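DUF1987 domain-containing protein (Pseudomonas aeruginosa, PDB 6K4F) acts in the SiaABC threonine phosphorylation pathway, which controls biofilm formation in response to carbon availability, probably as its regulatory phosphoprotein. Local coordinates at residues 26-31 with 63-68. Numbering follows the deposited sequence.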
loop_
_atom_site.group_PDB
_atom_site.type_symbol
_atom_site.label_atom_id
_atom_site.label_comp_id
_atom_site.label_asym_id
_atom_site.label_seq_id
_atom_site.Cartn_x
_atom_site.Cartn_y
_atom_site.Cartn_z
ATOM N N LEU A 26 1.153 -3.719 6.265
ATOM C CA LEU A 26 1.041 -4.127 4.870
ATOM C C LEU A 26 2.301 -3.662 4.152
ATOM O O LEU A 26 2.601 -2.456 4.125
ATOM C CB LEU A 26 -0.224 -3.551 4.232
ATOM C CG LEU A 26 -0.403 -3.875 2.755
ATOM C CD1 LEU A 26 -0.524 -5.398 2.587
ATOM C CD2 LEU A 26 -1.640 -3.177 2.228
ATOM N N SER A 27 3.036 -4.611 3.584
ATOM C CA SER A 27 4.319 -4.364 2.937
ATOM C C SER A 27 4.254 -4.790 1.478
ATOM O O SER A 27 3.624 -5.801 1.153
ATOM C CB SER A 27 5.449 -5.144 3.639
ATOM O OG SER A 27 5.530 -4.780 5.017
ATOM N N MET A 28 4.917 -4.025 0.600
ATOM C CA MET A 28 5.041 -4.382 -0.812
ATOM C C MET A 28 6.425 -4.052 -1.345
ATOM O O MET A 28 6.960 -2.977 -1.069
ATOM C CB MET A 28 4.026 -3.644 -1.679
ATOM C CG MET A 28 2.651 -3.657 -1.147
ATOM S SD MET A 28 1.548 -2.872 -2.332
ATOM C CE MET A 28 0.136 -2.605 -1.280
ATOM N N GLN A 29 6.968 -4.943 -2.177
ATOM C CA GLN A 29 8.290 -4.753 -2.760
ATOM C C GLN A 29 8.266 -5.164 -4.219
ATOM O O GLN A 29 7.752 -6.237 -4.546
ATOM C CB GLN A 29 9.353 -5.578 -2.021
ATOM C CG GLN A 29 9.319 -5.450 -0.513
ATOM C CD GLN A 29 8.412 -6.472 0.155
ATOM O OE1 GLN A 29 8.284 -7.610 -0.301
ATOM N NE2 GLN A 29 7.804 -6.078 1.264
ATOM N N GLY A 30 8.847 -4.336 -5.083
ATOM C CA GLY A 30 9.127 -4.694 -6.463
ATOM C C GLY A 30 8.397 -3.810 -7.454
ATOM O O GLY A 30 7.888 -2.733 -7.128
ATOM N N ASP A 31 8.363 -4.272 -8.696
ATOM C CA ASP A 31 7.581 -3.582 -9.709
ATOM C C ASP A 31 6.183 -4.134 -9.793
ATOM O O ASP A 31 5.885 -5.247 -9.357
ATOM C CB ASP A 31 8.134 -3.737 -11.091
ATOM C CG ASP A 31 9.435 -3.177 -11.229
ATOM O OD1 ASP A 31 10.243 -4.023 -11.550
ATOM O OD2 ASP A 31 9.698 -1.951 -11.092
ATOM N N LEU A 63 6.307 0.457 1.890
ATOM C CA LEU A 63 6.359 0.265 0.450
ATOM C C LEU A 63 7.783 0.397 -0.077
ATOM O O LEU A 63 8.496 1.359 0.241
ATOM C CB LEU A 63 5.435 1.252 -0.250
ATOM C CG LEU A 63 3.967 1.214 0.187
ATOM C CD1 LEU A 63 3.147 2.218 -0.638
ATOM C CD2 LEU A 63 3.387 -0.203 0.065
ATOM N N ARG A 64 8.191 -0.584 -0.875
ATOM C CA ARG A 64 9.439 -0.574 -1.624
ATOM C C ARG A 64 9.141 -0.866 -3.076
ATOM O O ARG A 64 9.703 -1.778 -3.692
ATOM C CB ARG A 64 10.438 -1.579 -1.063
ATOM C CG ARG A 64 10.777 -1.319 0.395
ATOM C CD ARG A 64 11.735 -2.350 0.948
ATOM N NE ARG A 64 12.654 -1.737 1.902
ATOM C CZ ARG A 64 12.442 -1.680 3.211
ATOM N NH1 ARG A 64 11.338 -2.207 3.730
ATOM N NH2 ARG A 64 13.336 -1.096 3.999
ATOM N N LEU A 65 8.213 -0.082 -3.627
ATOM C CA LEU A 65 7.752 -0.257 -4.990
ATOM C C LEU A 65 8.668 0.492 -5.936
ATOM O O LEU A 65 9.140 1.589 -5.622
ATOM C CB LEU A 65 6.320 0.252 -5.143
ATOM C CG LEU A 65 5.285 -0.507 -4.307
ATOM C CD1 LEU A 65 3.957 0.211 -4.281
ATOM C CD2 LEU A 65 5.106 -1.931 -4.820
ATOM N N LEU A 66 8.909 -0.110 -7.097
ATOM C CA LEU A 66 9.696 0.510 -8.150
ATOM C C LEU A 66 8.746 0.989 -9.240
ATOM O O LEU A 66 7.938 1.886 -8.999
ATOM C CB LEU A 66 10.733 -0.474 -8.688
ATOM C CG LEU A 66 11.632 -1.159 -7.657
ATOM C CD1 LEU A 66 12.491 -2.219 -8.326
ATOM C CD2 LEU A 66 12.512 -0.169 -6.905
ATOM N N TYR A 67 8.797 0.386 -10.421
ATOM C CA TYR A 67 7.903 0.799 -11.495
ATOM C C TYR A 67 6.459 0.406 -11.186
ATOM O O TYR A 67 6.189 -0.693 -10.692
ATOM C CB TYR A 67 8.340 0.174 -12.819
ATOM C CG TYR A 67 7.512 0.631 -13.989
ATOM C CD1 TYR A 67 7.614 1.930 -14.464
ATOM C CD2 TYR A 67 6.620 -0.228 -14.611
ATOM C CE1 TYR A 67 6.853 2.361 -15.534
ATOM C CE2 TYR A 67 5.853 0.193 -15.685
ATOM C CZ TYR A 67 5.972 1.485 -16.141
ATOM O OH TYR A 67 5.208 1.907 -17.208
ATOM N N LEU A 68 5.524 1.317 -11.461
ATOM C CA LEU A 68 4.098 1.016 -11.381
ATOM C C LEU A 68 3.452 1.407 -12.699
ATOM O O LEU A 68 3.598 2.553 -13.145
ATOM C CB LEU A 68 3.416 1.769 -10.237
ATOM C CG LEU A 68 3.724 1.522 -8.760
ATOM C CD1 LEU A 68 2.660 2.187 -7.900
ATOM C CD2 LEU A 68 3.778 0.027 -8.468
HETATM O O HOH W 1 8.481 -3.370 2.133
#
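Asp31 and Tyr67 meet just beyond the corner that the first chain turns at Gly30. Up to that point the parallel pairing is backbone to backbone: Arg64 N donates to Met28 O (2.7 Å), Gly30 N to Arg64 O, and Leu66 N to Gly30 O. Arg64 thus bonds to both Met28 and Gly30, and Gly30 to Arg64 and Leu66, the straddling pattern of parallel strands. Beyond Gly30 a side chain takes over as acceptor. Asp31 has CG anti to its carbonyl carbon (chi1 -63°). Its CB lies 3.6 Å from Tyr67 O. At the tip, OD2 accepts the N-H of Tyr67 N at 2.6 Å through its anti lone pair, with 147° at the hydrogen. OD2 also sits 3.0 Å from Leu66 CB and 3.1 Å from Tyr67 CB, a tight fit around this one oxygen. Carboxylate and ring planes are 65° apart.

On the face shared by Met28, Leu63 and Leu65 the contact is apolar. Met28 CB rests 3.7 Å from Leu65 CD2, its CG is equally near Leu63 CD2, and its extended chain runs beside Leu63 in the same direction. On the other face Gln29 NE2 hydrogen-bonds to Gln18 and Arg64 NH1 makes a salt bridge with Asp62; a water additionally accepts from both, weakly from Arg64. Helix 37-53 joins the two strands in a beta-alpha-beta crossover, helix 70-88 packs Met76 against the apolar trio, and strands 16-20 and 93-99 flank the pair.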